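Local coordinates for protein putative beta-glucosidase (Bifidobacterium adolescentis, PDB 5WAB) that hydrolyses beta-glucosidic linkages as a glycoside hydrolase family 3 beta-glucosidase, and may also release terminal arabinopyranose from ginsenoside Rb2, at residues A[67-71]-A[92-96]; A[299-305]-A[356-360]. All coordinates share one frame; numbering follows the deposited sequence.

Contact 1. Residues A[67-71]-A[92-96]; sequences PATCF and AMAEE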
loop_
_atom_site.group_PDB
_atom_site.type_symbol
_atom_site.label_atom_id
_atom_site.label_comp_id
_atom_site.label_asym_id
_atom_site.label_seq_id
_atom_site.Cartn_x
_atom_site.Cartn_y
_atom_site.Cartn_z
ATOM N N PRO A 67 -4.208 19.198 -15.439
ATOM C CA PRO A 67 -3.908 19.586 -14.049
ATOM C C PRO A 67 -4.844 18.923 -13.053
ATOM O O PRO A 67 -6.066 19.044 -13.142
ATOM C CB PRO A 67 -4.083 21.109 -14.065
ATOM C CG PRO A 67 -3.855 21.497 -15.489
ATOM C CD PRO A 67 -4.422 20.370 -16.305
ATOM N N ALA A 68 -4.252 18.208 -12.102
ATOM C CA ALA A 68 -5.010 17.521 -11.068
ATOM C C ALA A 68 -4.206 17.546 -9.779
ATOM O O ALA A 68 -3.007 17.835 -9.777
ATOM C CB ALA A 68 -5.348 16.084 -11.480
ATOM N N THR A 69 -4.880 17.236 -8.676
ATOM C CA THR A 69 -4.217 17.188 -7.381
ATOM C C THR A 69 -3.351 15.938 -7.284
ATOM O O THR A 69 -3.850 14.814 -7.413
ATOM C CB THR A 69 -5.245 17.212 -6.255
ATOM O OG1 THR A 69 -6.004 18.425 -6.336
ATOM C CG2 THR A 69 -4.545 17.122 -4.892
ATOM N N CYS A 70 -2.055 16.131 -7.060
ATOM C CA CYS A 70 -1.132 15.015 -6.886
ATOM C C CYS A 70 -1.092 14.682 -5.401
ATOM O O CYS A 70 -0.417 15.354 -4.617
ATOM C CB CYS A 70 0.248 15.364 -7.434
ATOM S SG CYS A 70 1.476 14.028 -7.310
ATOM N N PHE A 71 -1.823 13.649 -5.007
ATOM C CA PHE A 71 -1.810 13.225 -3.618
ATOM C C PHE A 71 -0.528 12.454 -3.317
ATOM O O PHE A 71 0.150 11.980 -4.233
ATOM C CB PHE A 71 -3.037 12.367 -3.328
ATOM C CG PHE A 71 -4.330 13.107 -3.473
ATOM C CD1 PHE A 71 -4.840 13.853 -2.424
ATOM C CD2 PHE A 71 -5.039 13.060 -4.661
ATOM C CE1 PHE A 71 -6.027 14.542 -2.557
ATOM C CE2 PHE A 71 -6.226 13.746 -4.800
ATOM C CZ PHE A 71 -6.722 14.488 -3.746
ATOM N N ALA A 92 -12.053 13.017 -3.089
ATOM C CA ALA A 92 -11.531 14.110 -3.904
ATOM C C ALA A 92 -11.111 13.613 -5.283
ATOM O O ALA A 92 -11.380 14.271 -6.293
ATOM C CB ALA A 92 -10.359 14.782 -3.191
ATOM N N MET A 93 -10.462 12.444 -5.340
ATOM C CA MET A 93 -10.076 11.848 -6.616
ATOM C C MET A 93 -11.286 11.604 -7.514
ATOM O O MET A 93 -11.223 11.825 -8.730
ATOM C CB MET A 93 -9.317 10.543 -6.365
ATOM C CG MET A 93 -7.941 10.731 -5.740
ATOM S SD MET A 93 -7.209 9.198 -5.119
ATOM C CE MET A 93 -7.180 8.180 -6.579
ATOM N N ALA A 94 -12.398 11.139 -6.939
ATOM C CA ALA A 94 -13.588 10.891 -7.745
ATOM C C ALA A 94 -14.175 12.189 -8.286
ATOM O O ALA A 94 -14.607 12.248 -9.444
ATOM C CB ALA A 94 -14.630 10.140 -6.922
ATOM N N GLU A 95 -14.200 13.241 -7.466
ATOM C CA GLU A 95 -14.751 14.514 -7.917
ATOM C C GLU A 95 -13.933 15.092 -9.066
ATOM O O GLU A 95 -14.485 15.710 -9.985
ATOM C CB GLU A 95 -14.816 15.493 -6.748
ATOM C CG GLU A 95 -15.816 15.084 -5.681
ATOM C CD GLU A 95 -15.802 16.015 -4.495
ATOM O OE1 GLU A 95 -14.771 16.694 -4.284
ATOM O OE2 GLU A 95 -16.819 16.063 -3.768
ATOM N N GLU A 96 -12.616 14.890 -9.044
ATOM C CA GLU A 96 -11.817 15.325 -10.180
ATOM C C GLU A 96 -12.125 14.480 -11.410
ATOM O O GLU A 96 -12.164 15.000 -12.531
ATOM C CB GLU A 96 -10.328 15.274 -9.830
ATOM C CG GLU A 96 -9.989 16.049 -8.568
ATOM C CD GLU A 96 -8.503 16.321 -8.399
ATOM O OE1 GLU A 96 -7.697 15.877 -9.242
ATOM O OE2 GLU A 96 -8.148 17.003 -7.419
#
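Glu96 OE2 is gripped by two groups: it accepts a hydrogen bond from Thr69 OG1 at 2.8 Å, and it is also hydrogen-bonded to His304 ND1. The contact lies in the TIM-barrel-like N-terminal domain of the GH3 fold. There, helix 83-99, which leads into the parallel barrel strand 102-106, packs on the loop 67-71. The other carboxylate oxygen, Glu96 OE1, takes the backbone Thr69 N at 3.2 Å, with an N-H...O angle of 158°. Both oxygens use their syn lone pairs. One carboxylate thus receives the N-H and the hydroxyl of a single threonine, which fixes its rotation. Thr69 presents both donors together because OG1 sits beside its own backbone N (chi1 -61°). The Glu96 chain is extended beyond CG and meets the threonine side chain at about a right angle. Ala68 CB packs against Glu96 OE1 at 3.3 Å.

The apolar half of the contact is built on Phe71. Thr69 CG2 lies 3.6 Å above one face of its ring, offset toward the rim. The outer end of the ring meets the helix obliquely: Phe71 CZ touches Ala92 CB at 3.7 Å. Phe71 CE2 touches Met93 CG at 3.6 Å. Met93 adds a Met-aromatic contact, its SD lying 5.1 Å from the Phe71 ring centroid and 38° off the ring normal.

Contact 2. Residues A[299-305]-A[356-360]; sequences FDVDAHD and PTKMT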
loop_
_atom_site.group_PDB
_atom_site.type_symbol
_atom_site.label_atom_id
_atom_site.label_comp_id
_atom_site.label_asym_id
_atom_site.label_seq_id
_atom_site.Cartn_x
_atom_site.Cartn_y
_atom_site.Cartn_z
ATOM N N PHE A 299 -14.247 20.901 -9.782
ATOM C CA PHE A 299 -13.886 20.581 -8.411
ATOM C C PHE A 299 -13.158 21.750 -7.760
ATOM O O PHE A 299 -12.505 22.556 -8.430
ATOM C CB PHE A 299 -13.028 19.312 -8.348
ATOM C CG PHE A 299 -11.643 19.454 -8.946
ATOM C CD1 PHE A 299 -10.578 19.901 -8.179
ATOM C CD2 PHE A 299 -11.401 19.086 -10.261
ATOM C CE1 PHE A 299 -9.306 20.010 -8.723
ATOM C CE2 PHE A 299 -10.135 19.195 -10.810
ATOM C CZ PHE A 299 -9.086 19.657 -10.038
ATOM N N ASP A 300 -13.290 21.844 -6.439
ATOM C CA ASP A 300 -12.637 22.899 -5.669
ATOM C C ASP A 300 -11.143 22.602 -5.589
ATOM O O ASP A 300 -10.724 21.668 -4.898
ATOM C CB ASP A 300 -13.264 22.987 -4.281
ATOM C CG ASP A 300 -12.893 24.262 -3.546
ATOM O OD1 ASP A 300 -11.819 24.838 -3.829
ATOM O OD2 ASP A 300 -13.678 24.680 -2.667
ATOM N N VAL A 301 -10.340 23.394 -6.304
ATOM C CA VAL A 301 -8.898 23.158 -6.341
ATOM C C VAL A 301 -8.293 23.334 -4.953
ATOM O O VAL A 301 -7.488 22.512 -4.499
ATOM C CB VAL A 301 -8.226 24.083 -7.370
ATOM C CG1 VAL A 301 -6.715 24.066 -7.185
ATOM C CG2 VAL A 301 -8.606 23.671 -8.783
ATOM N N ASP A 302 -8.658 24.421 -4.267
ATOM C CA ASP A 302 -8.071 24.692 -2.957
ATOM C C ASP A 302 -8.524 23.668 -1.926
ATOM O O ASP A 302 -7.741 23.273 -1.055
ATOM C CB ASP A 302 -8.427 26.104 -2.494
ATOM C CG ASP A 302 -7.721 27.180 -3.296
ATOM O OD1 ASP A 302 -6.631 26.903 -3.838
ATOM O OD2 ASP A 302 -8.262 28.305 -3.390
ATOM N N ALA A 303 -9.785 23.239 -1.997
ATOM C CA ALA A 303 -10.267 22.238 -1.051
ATOM C C ALA A 303 -9.533 20.916 -1.230
ATOM O O ALA A 303 -9.171 20.262 -0.246
ATOM C CB ALA A 303 -11.770 22.036 -1.206
ATOM N N HIS A 304 -9.310 20.504 -2.483
ATOM C CA HIS A 304 -8.589 19.260 -2.729
ATOM C C HIS A 304 -7.122 19.388 -2.340
ATOM O O HIS A 304 -6.520 18.431 -1.842
ATOM C CB HIS A 304 -8.714 18.857 -4.200
ATOM C CG HIS A 304 -10.081 18.390 -4.590
ATOM N ND1 HIS A 304 -10.344 17.800 -5.807
ATOM C CD2 HIS A 304 -11.263 18.432 -3.930
ATOM C CE1 HIS A 304 -11.627 17.490 -5.878
ATOM N NE2 HIS A 304 -12.208 17.867 -4.754
ATOM N N ASP A 305 -6.536 20.571 -2.542
ATOM C CA ASP A 305 -5.150 20.787 -2.146
ATOM C C ASP A 305 -4.987 20.725 -0.635
ATOM O O ASP A 305 -3.916 20.347 -0.144
ATOM C CB ASP A 305 -4.656 22.131 -2.678
ATOM C CG ASP A 305 -3.212 22.399 -2.328
ATOM O OD1 ASP A 305 -2.352 21.566 -2.673
ATOM O OD2 ASP A 305 -2.938 23.442 -1.705
ATOM N N PRO A 356 0.649 18.938 -11.150
ATOM C CA PRO A 356 -0.138 19.385 -9.996
ATOM C C PRO A 356 -0.866 20.690 -10.273
ATOM O O PRO A 356 -0.433 21.517 -11.077
ATOM C CB PRO A 356 0.910 19.556 -8.891
ATOM C CG PRO A 356 2.202 19.756 -9.600
ATOM C CD PRO A 356 2.097 19.147 -10.972
ATOM N N THR A 357 -2.009 20.855 -9.603
ATOM C CA THR A 357 -2.710 22.132 -9.660
ATOM C C THR A 357 -1.862 23.237 -9.044
ATOM O O THR A 357 -1.797 24.353 -9.571
ATOM C CB THR A 357 -4.057 22.034 -8.948
ATOM O OG1 THR A 357 -3.851 21.628 -7.590
ATOM C CG2 THR A 357 -4.946 21.014 -9.636
ATOM N N LYS A 358 -1.216 22.946 -7.920
ATOM C CA LYS A 358 -0.303 23.881 -7.287
ATOM C C LYS A 358 0.757 23.086 -6.539
ATOM O O LYS A 358 0.447 22.078 -5.897
ATOM C CB LYS A 358 -1.044 24.831 -6.336
ATOM C CG LYS A 358 -1.737 24.144 -5.166
ATOM C CD LYS A 358 -2.673 25.097 -4.443
ATOM C CE LYS A 358 -3.842 25.478 -5.328
ATOM N NZ LYS A 358 -4.646 26.581 -4.740
ATOM N N MET A 359 2.007 23.527 -6.641
ATOM C CA MET A 359 3.073 22.905 -5.871
ATOM C C MET A 359 4.027 23.994 -5.409
ATOM O O MET A 359 4.495 24.798 -6.219
ATOM C CB MET A 359 3.809 21.849 -6.704
ATOM C CG MET A 359 4.760 20.982 -5.903
ATOM S SD MET A 359 6.449 21.589 -5.869
ATOM C CE MET A 359 6.846 21.602 -7.617
ATOM N N THR A 360 4.322 24.007 -4.110
ATOM C CA THR A 360 5.248 24.965 -3.515
ATOM C C THR A 360 6.325 24.202 -2.762
ATOM O O THR A 360 6.021 23.423 -1.852
ATOM C CB THR A 360 4.521 25.940 -2.581
ATOM O OG1 THR A 360 3.545 26.686 -3.321
ATOM C CG2 THR A 360 5.508 26.907 -1.936
#
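The first turn of helix 301-313 runs past the loop 356-360, with Val301 CA and Thr357 CA 7.1 Å apart. Val301 CG1 fills the angle between two loop side chains. It touches Thr357 CB at 3.8 Å and Lys358 CE at 3.7 Å. Val301 CG1 is directed there by standing anti to the backbone N (chi1 167°). Phe299 adds a looser contact, with Thr357 CG2 at the edge of its ring, near the ring plane. The helix begins with an N-cap: Asp300 OD1 accepts from Ala303 N, from well above the carboxylate plane. Helix 301-313 leads into strand 317-321, an outer strand of the mixed sheet in the GH3 alpha/beta domain. The loop 356-360 belongs to the C-terminal domain, just before helix 362-368. Lys358 bends at chi3 (67°), and its side chain crosses that of Asp305 obliquely. Its methylenes pack on the carboxylate group, with Lys358 CD 3.2 Å from Asp305 OD2. Asp305 OD1 and Thr357 OG1 are both hydrogen-bonded to Gln474. The Lys358 ammonium is modelled against Asp302 OD1; the opposite charges could pair, but the two atoms are too close for the geometry to be trusted.

How the contacts relate
Contacts 1 and 2 have centres about 8 Å apart and meet through His304. Its ND1 lies 2.8 Å from Glu96 OE2, and its NE2 lies 2.9 Å from Glu95 OE1, both probable hydrogen bonds. An imidazole held between two carboxylates would probably favour the doubly protonated form. Phe299 also joins them, with CE1 3.5 Å from Glu96 OE2. Gln474, already bonded to contact 2, also takes Cys70 N of segment 67-71. These bonds join barrel helix 83-99 and loop 67-71 to helix 301-313, and through Gln474 to loop 356-360 of the C-terminal domain. In GH3 beta-glucosidases the active site generally lies near the junction of the barrel and alpha/beta domains.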